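Local atomic coordinates of anthranilate-CoA ligase (Stigmatella aurantiaca, PDB entry 4WV3), a protein that belongs to the ANL superfamily of AMP-binding enzymes, pairing a large N-terminal region with the smaller C-terminal domain of that family. Residues G64-D69 against V88-L93; L111-E116 against E132-I137; P193-L198 against S370-L375; V351-K356 against I363-L368. All blocks are in the same frame, centred on the assembly; numbering follows the deposited sequence.

Overall arrangement
The four contacts show how bonding changes with place in a fold. Contacts 1 and 2 hold the same five-stranded parallel sheet: strands 62-66 and 110-114 are neighbours in it, so Leu66 N reaches Ile112 O, and the contact centres lie about 10 Å apart. Both are largely buried, and both rely on backbone bonds flanked by aliphatic side chains. Contact 3, also buried, has no hydrogen bond between its segments and joins a helix to a loop through methyl groups. Contact 4 is partly exposed and belongs to an antiparallel sheet; there an amide side chain and a water join the backbone bonds. Its centre lies about 44 Å from that of contact 2.

Contact 1 (G64-D69 against V88-L93); sequences GLLTLD and VGINTL
Flat groups in this pairing are peptide carbonyls and one side-chain amide, and they are met in two ways. The carbonyls of Val88 and Leu65 take their donors from above their planes: Leu65 N gives to Val88 O at 3.0 Å, and Ile90 N gives to Leu65 O at 3.2 Å along a nearly straight N-H (172°). The amide of Asn91 is instead met in its own carbonyl plane, where OD1 accepts from Leu93 N at 2.8 Å and closes an Asx turn. The two backbone bonds join the edge strand 86-89 to strand 62-66 in parallel, as the sheet pairing of a beta-alpha-beta unit whose connection is helix 71-83. Past Leu66 and Ile90 the segments diverge, and a water takes up the pairing. It accepts from Thr67 N at 3.2 Å and sits 2.9 Å from Ile90 O, with Leu65 O also among the acceptors that compete for its protons. Leu66, with CG anti to the backbone N (chi1 -178°), sends CD1 over to the other segment to lie 3.7 Å from Ile90 CB and against the Ile90 and Asn91 carbonyl oxygens. Tyr99 of helix 96-105 packs on both Leu66 and Ile90 and bonds to Asn91 O through its hydroxyl. Leu65, on the face opposite Val88, packs on Trp73 and Ser76 of helix 71-83. Bonding therefore changes along the pair, from direct backbone bonds to a bridging water and one leucine methyl, while the Asx turn holds Asn91 OD1; that side chain lies about 9 Å from the bound 5'-O-[(S)-[(2-aminobenzoyl)oxy](hydroxy)phosphoryl]adenosine.

Contact 2 (L111-E116 against E132-I137); sequences LIVHQE and EHIVVI
Leu111 lies in the parallel pairing of strands 110-114 and 133-137, which with helix 118-122 form a beta-alpha-beta unit of the five-stranded sheet. Its N gives to His133 O at 2.9 Å, nearly along the C=O axis, and its O accepts from Val135 N. Ile112 lies on the face shared with Val135 and Ile137; the side chains of Ile112 and Ile137 cross obliquely, Ile112 CG2, anti to the backbone N, lying 3.7 Å from Ile137 CD1. Ser76 and Glu72 of helix 71-83 touch Ile112 and Ile137 respectively. Val113 turns to the face of Leu111, Ile134 and Val136, with CG1 in the crowded position between the backbone N and the carbonyl carbon (chi1 66°). There it lies side by side with Ile134 CG2 at 3.8 Å, while its backbone N and O bond to Val135 O and Ile137 N. Leu118 and Ile121 of helix 118-122 pack on this face. At His114, CG is anti to the backbone N, and the ring takes Ile137 O over one face, 3.3 Å from CD2 and offset toward the rim. Gln115 N then gives to that same Ile137 O at 3.0 Å, with the bond bent to 136° at the hydrogen.

Contact 3 (P193-L198 against S370-L375); sequences PLTAQL and SETAAL
Apolar contact joins helix 191-204 to the loop between strand 364-369 and helix 381-387, and Thr372 is its centre. The residue presents CG2 to the helix, with that methyl anti to the carbonyl carbon and OG1 between the backbone N and the carbonyl carbon (chi1 68°). CG2 meets Leu194 CB at 3.6 Å, the two side chains crossing obliquely. From the next position on the helix Thr195 brings its own CG2 to 3.7 Å from Thr372 CB. One turn on from Leu194, Leu198 CD1 adds a looser touch to the same Thr372 methyl, at 4.3 Å. Leu194 reaches past the threonine with CD1, which lies 3.9 Å from Glu371 O.

No hydrogen bond joins the two segments, though Lys190, just before the helix, bonds to Glu371 O. Thr372 N gives to Ser370 OG at 2.7 Å, an ST turn with an N-H angle of 151°. Beyond the segments, Asn322 OD1 is bonded to both Ser370 OG and Thr372 OG1, and Tyr346 OH also bonds to Thr372 OG1; on the helix, Thr195 OG1 is bonded to Asp191 O one turn back.

Each threonine is thus divided in use: its hydroxyl is satisfied within its own surroundings, while its methyl faces the partner segment. A helix-to-loop joint made by dispersion and solvent exclusion results, with Asn322 and Tyr346 probably holding the hydroxyl of Thr372 and Ser370 its backbone.

Contact 4 (V351-K356 against I363-L368); sequences VDDEGK and IGNVLL
A beta-hairpin of the five-stranded antiparallel sheet begins its turn here, where strand 347-351 hands over to the loop that leads back into strand 364-369. Val351 and Asn365 form a hydrogen-bonded pair: Val351 N gives to Asn365 O at 3.0 Å, in the carbonyl plane and on a lone pair, and Asn365 N returns a bond to Val351 O at 2.6 Å. The Asn365 side chain, with CG anti to the carbonyl carbon, folds back so that ND2 also gives to Val351 O, at 3.0 Å and from above the carbonyl plane. Val351 CG2 meets Leu367 CD1 at 3.8 Å on the face these two share with Asn365, their side chains crossing at about a right angle. The loop is tied by Asp352 OD1, which accepts from Glu354 N, an Asx turn, and from Lys356 N at 2.5 Å. A water gives to Asp353 OD1 at 2.8 Å and to Asn365 OD1 at 3.1 Å. Lys398 of strand 392-401 bonds to that same Asn365 OD1. The Asn365 amide thus works at both ends: ND2 adds a grip on a backbone oxygen, and OD1 gathers a water and Lys398, which makes a long, weak ion pair with Asp353.

Contact 1 (G64-D69 against V88-L93)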
loop_
_atom_site.group_PDB
_atom_site.type_symbol
_atom_site.label_atom_id
_atom_site.label_comp_id
_atom_site.label_asym_id
_atom_site.label_seq_id
_atom_site.Cartn_x
_atom_site.Cartn_y
_atom_site.Cartn_z
ATOM N N GLY A 64 -9.631 -13.189 11.386
ATOM C CA GLY A 64 -8.626 -12.188 11.692
ATOM C C GLY A 64 -7.209 -12.678 11.466
ATOM O O GLY A 64 -6.827 -13.749 11.938
ATOM N N LEU A 65 -6.427 -11.889 10.737
ATOM C CA LEU A 65 -5.030 -12.215 10.481
ATOM C C LEU A 65 -4.131 -11.046 10.871
ATOM O O LEU A 65 -3.958 -10.099 10.101
ATOM C CB LEU A 65 -4.825 -12.580 9.009
ATOM C CG LEU A 65 -3.406 -12.952 8.575
ATOM C CD1 LEU A 65 -2.846 -14.058 9.454
ATOM C CD2 LEU A 65 -3.387 -13.369 7.110
ATOM N N LEU A 66 -3.566 -11.116 12.072
ATOM C CA LEU A 66 -2.717 -10.047 12.583
ATOM C C LEU A 66 -1.333 -10.568 12.965
ATOM O O LEU A 66 -1.084 -10.913 14.120
ATOM C CB LEU A 66 -3.378 -9.371 13.787
ATOM C CG LEU A 66 -2.644 -8.183 14.413
ATOM C CD1 LEU A 66 -2.460 -7.069 13.398
ATOM C CD2 LEU A 66 -3.389 -7.682 15.639
ATOM N N THR A 67 -0.436 -10.625 11.987
ATOM C CA THR A 67 0.926 -11.083 12.239
ATOM C C THR A 67 1.923 -10.458 11.270
ATOM O O THR A 67 1.538 -9.798 10.305
ATOM C CB THR A 67 1.031 -12.623 12.181
ATOM O OG1 THR A 67 2.387 -13.020 12.418
ATOM C CG2 THR A 67 0.583 -13.142 10.826
ATOM N N LEU A 68 3.207 -10.668 11.543
ATOM C CA LEU A 68 4.280 -10.099 10.734
ATOM C C LEU A 68 4.317 -10.716 9.340
ATOM O O LEU A 68 3.783 -11.804 9.121
ATOM C CB LEU A 68 5.625 -10.323 11.424
ATOM C CG LEU A 68 5.719 -9.910 12.895
ATOM C CD1 LEU A 68 7.041 -10.362 13.495
ATOM C CD2 LEU A 68 5.548 -8.407 13.039
ATOM N N ASP A 69 4.947 -10.014 8.399
ATOM C CA ASP A 69 5.183 -10.562 7.067
ATOM C C ASP A 69 5.989 -11.833 7.284
ATOM O O ASP A 69 7.132 -11.786 7.738
ATOM C CB ASP A 69 5.904 -9.550 6.176
ATOM C CG ASP A 69 4.951 -8.585 5.498
ATOM O OD1 ASP A 69 3.834 -8.383 6.019
ATOM O OD2 ASP A 69 5.322 -8.029 4.442
ATOM N N VAL A 88 -9.041 -11.215 6.806
ATOM C CA VAL A 88 -8.945 -9.831 7.251
ATOM C C VAL A 88 -7.508 -9.486 7.639
ATOM O O VAL A 88 -7.084 -9.729 8.769
ATOM C CB VAL A 88 -9.884 -9.555 8.444
ATOM C CG1 VAL A 88 -9.870 -8.075 8.803
ATOM C CG2 VAL A 88 -11.299 -10.010 8.120
ATOM N N GLY A 89 -6.761 -8.928 6.689
ATOM C CA GLY A 89 -5.384 -8.532 6.928
ATOM C C GLY A 89 -5.304 -7.228 7.696
ATOM O O GLY A 89 -5.629 -6.165 7.167
ATOM N N ILE A 90 -4.860 -7.310 8.946
ATOM C CA ILE A 90 -4.902 -6.166 9.850
ATOM C C ILE A 90 -3.540 -5.489 10.007
ATOM O O ILE A 90 -2.505 -6.154 10.045
ATOM C CB ILE A 90 -5.443 -6.583 11.234
ATOM C CG1 ILE A 90 -6.712 -7.423 11.070
ATOM C CG2 ILE A 90 -5.718 -5.363 12.102
ATOM C CD1 ILE A 90 -7.296 -7.915 12.374
ATOM N N ASN A 91 -3.560 -4.160 10.084
ATOM C CA ASN A 91 -2.363 -3.359 10.320
ATOM C C ASN A 91 -1.639 -3.788 11.595
ATOM O O ASN A 91 -2.255 -3.950 12.649
ATOM C CB ASN A 91 -2.736 -1.875 10.394
ATOM C CG ASN A 91 -1.526 -0.954 10.378
ATOM O OD1 ASN A 91 -0.474 -1.269 10.934
ATOM N ND2 ASN A 91 -1.679 0.200 9.740
ATOM N N THR A 92 -0.326 -3.954 11.489
ATOM C CA THR A 92 0.484 -4.466 12.587
ATOM C C THR A 92 0.810 -3.395 13.638
ATOM O O THR A 92 1.010 -3.710 14.814
ATOM C CB THR A 92 1.768 -5.160 12.048
ATOM O OG1 THR A 92 1.695 -6.568 12.305
ATOM C CG2 THR A 92 3.032 -4.597 12.684
ATOM N N LEU A 93 0.837 -2.133 13.220
ATOM C CA LEU A 93 1.144 -1.034 14.135
ATOM C C LEU A 93 0.023 -0.247 14.813
ATOM O O LEU A 93 0.206 0.918 15.167
ATOM C CB LEU A 93 2.172 -0.079 13.521
ATOM C CG LEU A 93 3.614 -0.562 13.338
ATOM C CD1 LEU A 93 4.018 -1.528 14.447
ATOM C CD2 LEU A 93 3.825 -1.175 11.959
HETATM O O HOH W 1 -1.469 -8.802 9.577
#

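Contact 2 (L111-E116 against E132-I137)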
loop_
_atom_site.group_PDB
_atom_site.type_symbol
_atom_site.label_atom_id
_atom_site.label_comp_id
_atom_site.label_asym_id
_atom_site.label_seq_id
_atom_site.Cartn_x
_atom_site.Cartn_y
_atom_site.Cartn_z
ATOM N N LEU A 111 -9.208 -15.543 15.490
ATOM C CA LEU A 111 -8.112 -14.616 15.232
ATOM C C LEU A 111 -6.771 -15.337 15.184
ATOM O O LEU A 111 -6.423 -16.084 16.099
ATOM C CB LEU A 111 -8.062 -13.519 16.298
ATOM C CG LEU A 111 -6.839 -12.599 16.215
ATOM C CD1 LEU A 111 -6.887 -11.744 14.957
ATOM C CD2 LEU A 111 -6.709 -11.729 17.457
ATOM N N ILE A 112 -6.024 -15.112 14.109
ATOM C CA ILE A 112 -4.661 -15.618 14.003
ATOM C C ILE A 112 -3.692 -14.469 14.257
ATOM O O ILE A 112 -3.565 -13.560 13.438
ATOM C CB ILE A 112 -4.392 -16.235 12.623
ATOM C CG1 ILE A 112 -5.405 -17.344 12.332
ATOM C CG2 ILE A 112 -2.973 -16.772 12.550
ATOM C CD1 ILE A 112 -5.253 -17.970 10.966
ATOM N N VAL A 113 -3.016 -14.511 15.400
ATOM C CA VAL A 113 -2.187 -13.392 15.830
ATOM C C VAL A 113 -0.782 -13.847 16.231
ATOM O O VAL A 113 -0.594 -14.964 16.712
ATOM C CB VAL A 113 -2.862 -12.628 17.001
ATOM C CG1 VAL A 113 -2.943 -13.506 18.243
ATOM C CG2 VAL A 113 -2.135 -11.323 17.301
ATOM N N HIS A 114 0.207 -12.986 16.006
ATOM C CA HIS A 114 1.560 -13.250 16.475
ATOM C C HIS A 114 1.638 -12.965 17.972
ATOM O O HIS A 114 0.835 -12.198 18.503
ATOM C CB HIS A 114 2.577 -12.399 15.713
ATOM C CG HIS A 114 3.997 -12.820 15.929
ATOM N ND1 HIS A 114 4.803 -12.255 16.893
ATOM C CD2 HIS A 114 4.751 -13.759 15.311
ATOM C CE1 HIS A 114 5.995 -12.824 16.856
ATOM N NE2 HIS A 114 5.989 -13.740 15.905
ATOM N N GLN A 115 2.604 -13.579 18.646
ATOM C CA GLN A 115 2.702 -13.482 20.100
ATOM C C GLN A 115 3.016 -12.071 20.608
ATOM O O GLN A 115 2.677 -11.729 21.740
ATOM C CB GLN A 115 3.733 -14.479 20.639
ATOM C CG GLN A 115 5.166 -14.192 20.213
ATOM C CD GLN A 115 6.150 -15.209 20.760
ATOM O OE1 GLN A 115 5.766 -16.305 21.167
ATOM N NE2 GLN A 115 7.428 -14.847 20.775
ATOM N N GLU A 116 3.654 -11.254 19.776
ATOM C CA GLU A 116 4.071 -9.921 20.212
ATOM C C GLU A 116 2.923 -8.915 20.156
ATOM O O GLU A 116 3.050 -7.785 20.631
ATOM C CB GLU A 116 5.263 -9.423 19.392
ATOM C CG GLU A 116 4.905 -8.872 18.027
ATOM C CD GLU A 116 6.057 -8.114 17.392
ATOM O OE1 GLU A 116 7.009 -8.762 16.900
ATOM O OE2 GLU A 116 6.012 -6.866 17.393
ATOM N N GLU A 132 -14.088 -16.327 19.548
ATOM C CA GLU A 132 -14.045 -17.561 20.328
ATOM C C GLU A 132 -12.644 -18.160 20.419
ATOM O O GLU A 132 -12.185 -18.521 21.503
ATOM C CB GLU A 132 -15.011 -18.601 19.753
ATOM C CG GLU A 132 -16.478 -18.214 19.838
ATOM C CD GLU A 132 -17.400 -19.399 19.627
ATOM O OE1 GLU A 132 -17.089 -20.494 20.143
ATOM O OE2 GLU A 132 -18.432 -19.239 18.941
ATOM N N HIS A 133 -11.968 -18.269 19.280
ATOM C CA HIS A 133 -10.672 -18.934 19.231
ATOM C C HIS A 133 -9.547 -18.007 18.785
ATOM O O HIS A 133 -9.631 -17.365 17.740
ATOM C CB HIS A 133 -10.734 -20.155 18.312
ATOM C CG HIS A 133 -11.817 -21.124 18.669
ATOM N ND1 HIS A 133 -12.952 -21.288 17.905
ATOM C CD2 HIS A 133 -11.941 -21.977 19.715
ATOM C CE1 HIS A 133 -13.727 -22.203 18.461
ATOM N NE2 HIS A 133 -13.136 -22.636 19.561
ATOM N N ILE A 134 -8.490 -17.948 19.588
ATOM C CA ILE A 134 -7.306 -17.175 19.240
ATOM C C ILE A 134 -6.116 -18.097 18.998
ATOM O O ILE A 134 -5.624 -18.743 19.923
ATOM C CB ILE A 134 -6.948 -16.164 20.343
ATOM C CG1 ILE A 134 -8.078 -15.148 20.518
ATOM C CG2 ILE A 134 -5.642 -15.458 20.015
ATOM C CD1 ILE A 134 -7.802 -14.102 21.577
ATOM N N VAL A 135 -5.665 -18.163 17.749
ATOM C CA VAL A 135 -4.504 -18.972 17.393
ATOM C C VAL A 135 -3.248 -18.110 17.370
ATOM O O VAL A 135 -3.206 -17.077 16.700
ATOM C CB VAL A 135 -4.681 -19.649 16.024
ATOM C CG1 VAL A 135 -3.430 -20.434 15.659
ATOM C CG2 VAL A 135 -5.901 -20.556 16.037
ATOM N N VAL A 136 -2.224 -18.538 18.102
ATOM C CA VAL A 136 -1.029 -17.722 18.283
ATOM C C VAL A 136 0.178 -18.238 17.505
ATOM O O VAL A 136 0.536 -19.413 17.597
ATOM C CB VAL A 136 -0.658 -17.598 19.775
ATOM C CG1 VAL A 136 0.602 -16.763 19.944
ATOM C CG2 VAL A 136 -1.814 -16.990 20.553
ATOM N N ILE A 137 0.798 -17.347 16.736
ATOM C CA ILE A 137 2.021 -17.667 16.012
ATOM C C ILE A 137 3.239 -17.232 16.820
ATOM O O ILE A 137 3.330 -16.077 17.241
ATOM C CB ILE A 137 2.065 -16.959 14.649
ATOM C CG1 ILE A 137 0.827 -17.308 13.821
ATOM C CG2 ILE A 137 3.338 -17.321 13.902
ATOM C CD1 ILE A 137 0.682 -16.470 12.574
#

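Contact 3 (P193-L198 against S370-L375)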
loop_
_atom_site.group_PDB
_atom_site.type_symbol
_atom_site.label_atom_id
_atom_site.label_comp_id
_atom_site.label_asym_id
_atom_site.label_seq_id
_atom_site.Cartn_x
_atom_site.Cartn_y
_atom_site.Cartn_z
ATOM N N PRO A 193 -6.841 -12.297 -9.686
ATOM C CA PRO A 193 -6.168 -12.568 -10.961
ATOM C C PRO A 193 -6.303 -11.402 -11.938
ATOM O O PRO A 193 -5.461 -11.245 -12.824
ATOM C CB PRO A 193 -6.913 -13.796 -11.492
ATOM C CG PRO A 193 -8.258 -13.710 -10.877
ATOM C CD PRO A 193 -8.034 -13.145 -9.508
ATOM N N LEU A 194 -7.346 -10.595 -11.771
ATOM C CA LEU A 194 -7.569 -9.440 -12.635
ATOM C C LEU A 194 -6.493 -8.373 -12.456
ATOM O O LEU A 194 -5.908 -7.907 -13.433
ATOM C CB LEU A 194 -8.954 -8.840 -12.393
ATOM C CG LEU A 194 -10.130 -9.515 -13.101
ATOM C CD1 LEU A 194 -11.449 -8.893 -12.661
ATOM C CD2 LEU A 194 -9.964 -9.415 -14.605
ATOM N N THR A 195 -6.232 -7.986 -11.211
ATOM C CA THR A 195 -5.180 -7.014 -10.929
ATOM C C THR A 195 -3.808 -7.587 -11.268
ATOM O O THR A 195 -2.914 -6.863 -11.705
ATOM C CB THR A 195 -5.186 -6.555 -9.455
ATOM O OG1 THR A 195 -5.135 -7.700 -8.594
ATOM C CG2 THR A 195 -6.437 -5.746 -9.149
ATOM N N ALA A 196 -3.652 -8.892 -11.069
ATOM C CA ALA A 196 -2.391 -9.565 -11.361
ATOM C C ALA A 196 -2.090 -9.540 -12.852
ATOM O O ALA A 196 -0.931 -9.464 -13.261
ATOM C CB ALA A 196 -2.417 -10.996 -10.846
ATOM N N GLN A 197 -3.141 -9.598 -13.661
ATOM C CA GLN A 197 -2.990 -9.585 -15.109
ATOM C C GLN A 197 -2.901 -8.161 -15.646
ATOM O O GLN A 197 -1.988 -7.833 -16.404
ATOM C CB GLN A 197 -4.152 -10.322 -15.777
ATOM C CG GLN A 197 -3.998 -10.479 -17.280
ATOM C CD GLN A 197 -2.843 -11.388 -17.655
ATOM O OE1 GLN A 197 -2.710 -12.492 -17.127
ATOM N NE2 GLN A 197 -1.996 -10.923 -18.567
ATOM N N LEU A 198 -3.849 -7.318 -15.242
ATOM C CA LEU A 198 -3.961 -5.962 -15.774
ATOM C C LEU A 198 -2.737 -5.088 -15.506
ATOM O O LEU A 198 -2.329 -4.305 -16.365
ATOM C CB LEU A 198 -5.227 -5.277 -15.252
ATOM C CG LEU A 198 -6.556 -5.836 -15.768
ATOM C CD1 LEU A 198 -7.734 -5.072 -15.178
ATOM C CD2 LEU A 198 -6.600 -5.812 -17.290
ATOM N N SER A 370 -13.386 0.519 -13.281
ATOM C CA SER A 370 -12.642 -0.715 -13.055
ATOM C C SER A 370 -13.538 -1.915 -12.770
ATOM O O SER A 370 -14.623 -1.774 -12.208
ATOM C CB SER A 370 -11.670 -0.523 -11.890
ATOM O OG SER A 370 -11.235 -1.769 -11.374
ATOM N N GLU A 371 -13.070 -3.098 -13.155
ATOM C CA GLU A 371 -13.756 -4.336 -12.811
ATOM C C GLU A 371 -13.144 -4.955 -11.559
ATOM O O GLU A 371 -13.591 -5.999 -11.088
ATOM C CB GLU A 371 -13.704 -5.330 -13.971
ATOM C CG GLU A 371 -14.598 -4.961 -15.142
ATOM C CD GLU A 371 -14.653 -6.046 -16.199
ATOM O OE1 GLU A 371 -13.651 -6.776 -16.363
ATOM O OE2 GLU A 371 -15.703 -6.172 -16.863
ATOM N N THR A 372 -12.119 -4.299 -11.025
ATOM C CA THR A 372 -11.444 -4.778 -9.826
ATOM C C THR A 372 -11.816 -3.928 -8.615
ATOM O O THR A 372 -11.385 -4.200 -7.494
ATOM C CB THR A 372 -9.916 -4.770 -10.002
ATOM O OG1 THR A 372 -9.447 -3.419 -10.087
ATOM C CG2 THR A 372 -9.528 -5.515 -11.265
ATOM N N ALA A 373 -12.618 -2.895 -8.853
ATOM C CA ALA A 373 -13.049 -2.000 -7.790
ATOM C C ALA A 373 -14.082 -2.674 -6.896
ATOM O O ALA A 373 -14.885 -3.480 -7.363
ATOM C CB ALA A 373 -13.612 -0.715 -8.376
ATOM N N ALA A 374 -14.053 -2.342 -5.610
ATOM C CA ALA A 374 -15.024 -2.878 -4.665
ATOM C C ALA A 374 -16.420 -2.356 -4.990
ATOM O O ALA A 374 -16.571 -1.336 -5.663
ATOM C CB ALA A 374 -14.635 -2.520 -3.241
ATOM N N LEU A 375 -17.439 -3.062 -4.512
ATOM C CA LEU A 375 -18.819 -2.686 -4.786
ATOM C C LEU A 375 -19.301 -1.630 -3.795
ATOM O O LEU A 375 -20.079 -0.741 -4.145
ATOM C CB LEU A 375 -19.718 -3.921 -4.746
ATOM C CG LEU A 375 -20.717 -4.063 -5.895
ATOM C CD1 LEU A 375 -20.094 -3.611 -7.206
ATOM C CD2 LEU A 375 -21.187 -5.504 -6.001
#

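Contact 4 (V351-K356 against I363-L368)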
loop_
_atom_site.group_PDB
_atom_site.type_symbol
_atom_site.label_atom_id
_atom_site.label_comp_id
_atom_site.label_asym_id
_atom_site.label_seq_id
_atom_site.Cartn_x
_atom_site.Cartn_y
_atom_site.Cartn_z
ATOM N N VAL A 351 -12.926 15.194 -13.577
ATOM C CA VAL A 351 -14.104 16.050 -13.512
ATOM C C VAL A 351 -13.960 17.155 -12.472
ATOM O O VAL A 351 -13.176 17.036 -11.529
ATOM C CB VAL A 351 -15.370 15.230 -13.193
ATOM C CG1 VAL A 351 -15.668 14.255 -14.321
ATOM C CG2 VAL A 351 -15.205 14.493 -11.873
ATOM N N ASP A 352 -14.721 18.230 -12.647
ATOM C CA ASP A 352 -14.753 19.306 -11.664
ATOM C C ASP A 352 -15.556 18.887 -10.437
ATOM O O ASP A 352 -16.005 17.744 -10.339
ATOM C CB ASP A 352 -15.319 20.596 -12.271
ATOM C CG ASP A 352 -16.627 20.376 -13.016
ATOM O OD1 ASP A 352 -17.371 19.430 -12.678
ATOM O OD2 ASP A 352 -16.915 21.162 -13.943
ATOM N N ASP A 353 -15.750 19.816 -9.507
ATOM C CA ASP A 353 -16.455 19.507 -8.266
ATOM C C ASP A 353 -17.973 19.410 -8.444
ATOM O O ASP A 353 -18.711 19.283 -7.468
ATOM C CB ASP A 353 -16.094 20.518 -7.174
ATOM C CG ASP A 353 -14.648 20.398 -6.726
ATOM O OD1 ASP A 353 -14.373 19.592 -5.812
ATOM O OD2 ASP A 353 -13.786 21.104 -7.290
ATOM N N GLU A 354 -18.430 19.463 -9.692
ATOM C CA GLU A 354 -19.844 19.275 -9.999
ATOM C C GLU A 354 -20.055 18.153 -11.014
ATOM O O GLU A 354 -21.185 17.881 -11.423
ATOM C CB GLU A 354 -20.477 20.576 -10.498
ATOM C CG GLU A 354 -19.550 21.429 -11.342
ATOM C CD GLU A 354 -20.269 22.115 -12.485
ATOM O OE1 GLU A 354 -19.878 23.246 -12.842
ATOM O OE2 GLU A 354 -21.220 21.518 -13.032
ATOM N N GLY A 355 -18.963 17.515 -11.428
ATOM C CA GLY A 355 -19.046 16.310 -12.235
ATOM C C GLY A 355 -18.737 16.451 -13.714
ATOM O O GLY A 355 -18.759 15.462 -14.448
ATOM N N LYS A 356 -18.447 17.668 -14.162
ATOM C CA LYS A 356 -18.168 17.901 -15.578
ATOM C C LYS A 356 -16.688 17.732 -15.914
ATOM O O LYS A 356 -15.819 18.220 -15.191
ATOM C CB LYS A 356 -18.651 19.289 -16.007
ATOM C CG LYS A 356 -18.375 19.604 -17.467
ATOM C CD LYS A 356 -18.944 20.949 -17.874
ATOM C CE LYS A 356 -18.656 21.236 -19.338
ATOM N NZ LYS A 356 -19.263 22.519 -19.786
ATOM N N ILE A 363 -6.694 20.908 -13.366
ATOM C CA ILE A 363 -6.853 20.011 -12.231
ATOM C C ILE A 363 -8.303 19.567 -12.089
ATOM O O ILE A 363 -9.216 20.393 -12.068
ATOM C CB ILE A 363 -6.415 20.689 -10.921
ATOM C CG1 ILE A 363 -5.064 21.382 -11.106
ATOM C CG2 ILE A 363 -6.351 19.677 -9.792
ATOM C CD1 ILE A 363 -4.587 22.126 -9.879
ATOM N N GLY A 364 -8.509 18.257 -11.994
ATOM C CA GLY A 364 -9.839 17.706 -11.823
ATOM C C GLY A 364 -9.843 16.526 -10.872
ATOM O O GLY A 364 -8.788 16.008 -10.505
ATOM N N ASN A 365 -11.035 16.104 -10.465
ATOM C CA ASN A 365 -11.174 14.949 -9.589
ATOM C C ASN A 365 -11.069 13.644 -10.372
ATOM O O ASN A 365 -11.574 13.540 -11.489
ATOM C CB ASN A 365 -12.501 15.006 -8.829
ATOM C CG ASN A 365 -12.645 16.270 -8.005
ATOM O OD1 ASN A 365 -12.161 16.347 -6.875
ATOM N ND2 ASN A 365 -13.313 17.270 -8.568
ATOM N N VAL A 366 -10.410 12.654 -9.783
ATOM C CA VAL A 366 -10.184 11.381 -10.458
ATOM C C VAL A 366 -11.364 10.424 -10.327
ATOM O O VAL A 366 -11.764 10.062 -9.221
ATOM C CB VAL A 366 -8.920 10.681 -9.928
ATOM C CG1 VAL A 366 -8.806 9.279 -10.508
ATOM C CG2 VAL A 366 -7.693 11.498 -10.264
ATOM N N LEU A 367 -11.915 10.021 -11.467
ATOM C CA LEU A 367 -12.935 8.981 -11.501
ATOM C C LEU A 367 -12.395 7.752 -12.224
ATOM O O LEU A 367 -11.970 7.830 -13.377
ATOM C CB LEU A 367 -14.212 9.488 -12.172
ATOM C CG LEU A 367 -15.092 10.403 -11.317
ATOM C CD1 LEU A 367 -16.303 10.881 -12.102
ATOM C CD2 LEU A 367 -15.524 9.686 -10.047
ATOM N N LEU A 368 -12.409 6.619 -11.532
ATOM C CA LEU A 368 -11.847 5.386 -12.066
ATOM C C LEU A 368 -12.928 4.383 -12.456
ATOM O O LEU A 368 -13.860 4.129 -11.693
ATOM C CB LEU A 368 -10.895 4.756 -11.046
ATOM C CG LEU A 368 -10.412 3.334 -11.335
ATOM C CD1 LEU A 368 -9.606 3.284 -12.625
ATOM C CD2 LEU A 368 -9.601 2.802 -10.164
HETATM O O HOH W 2 -13.538 17.367 -4.247
#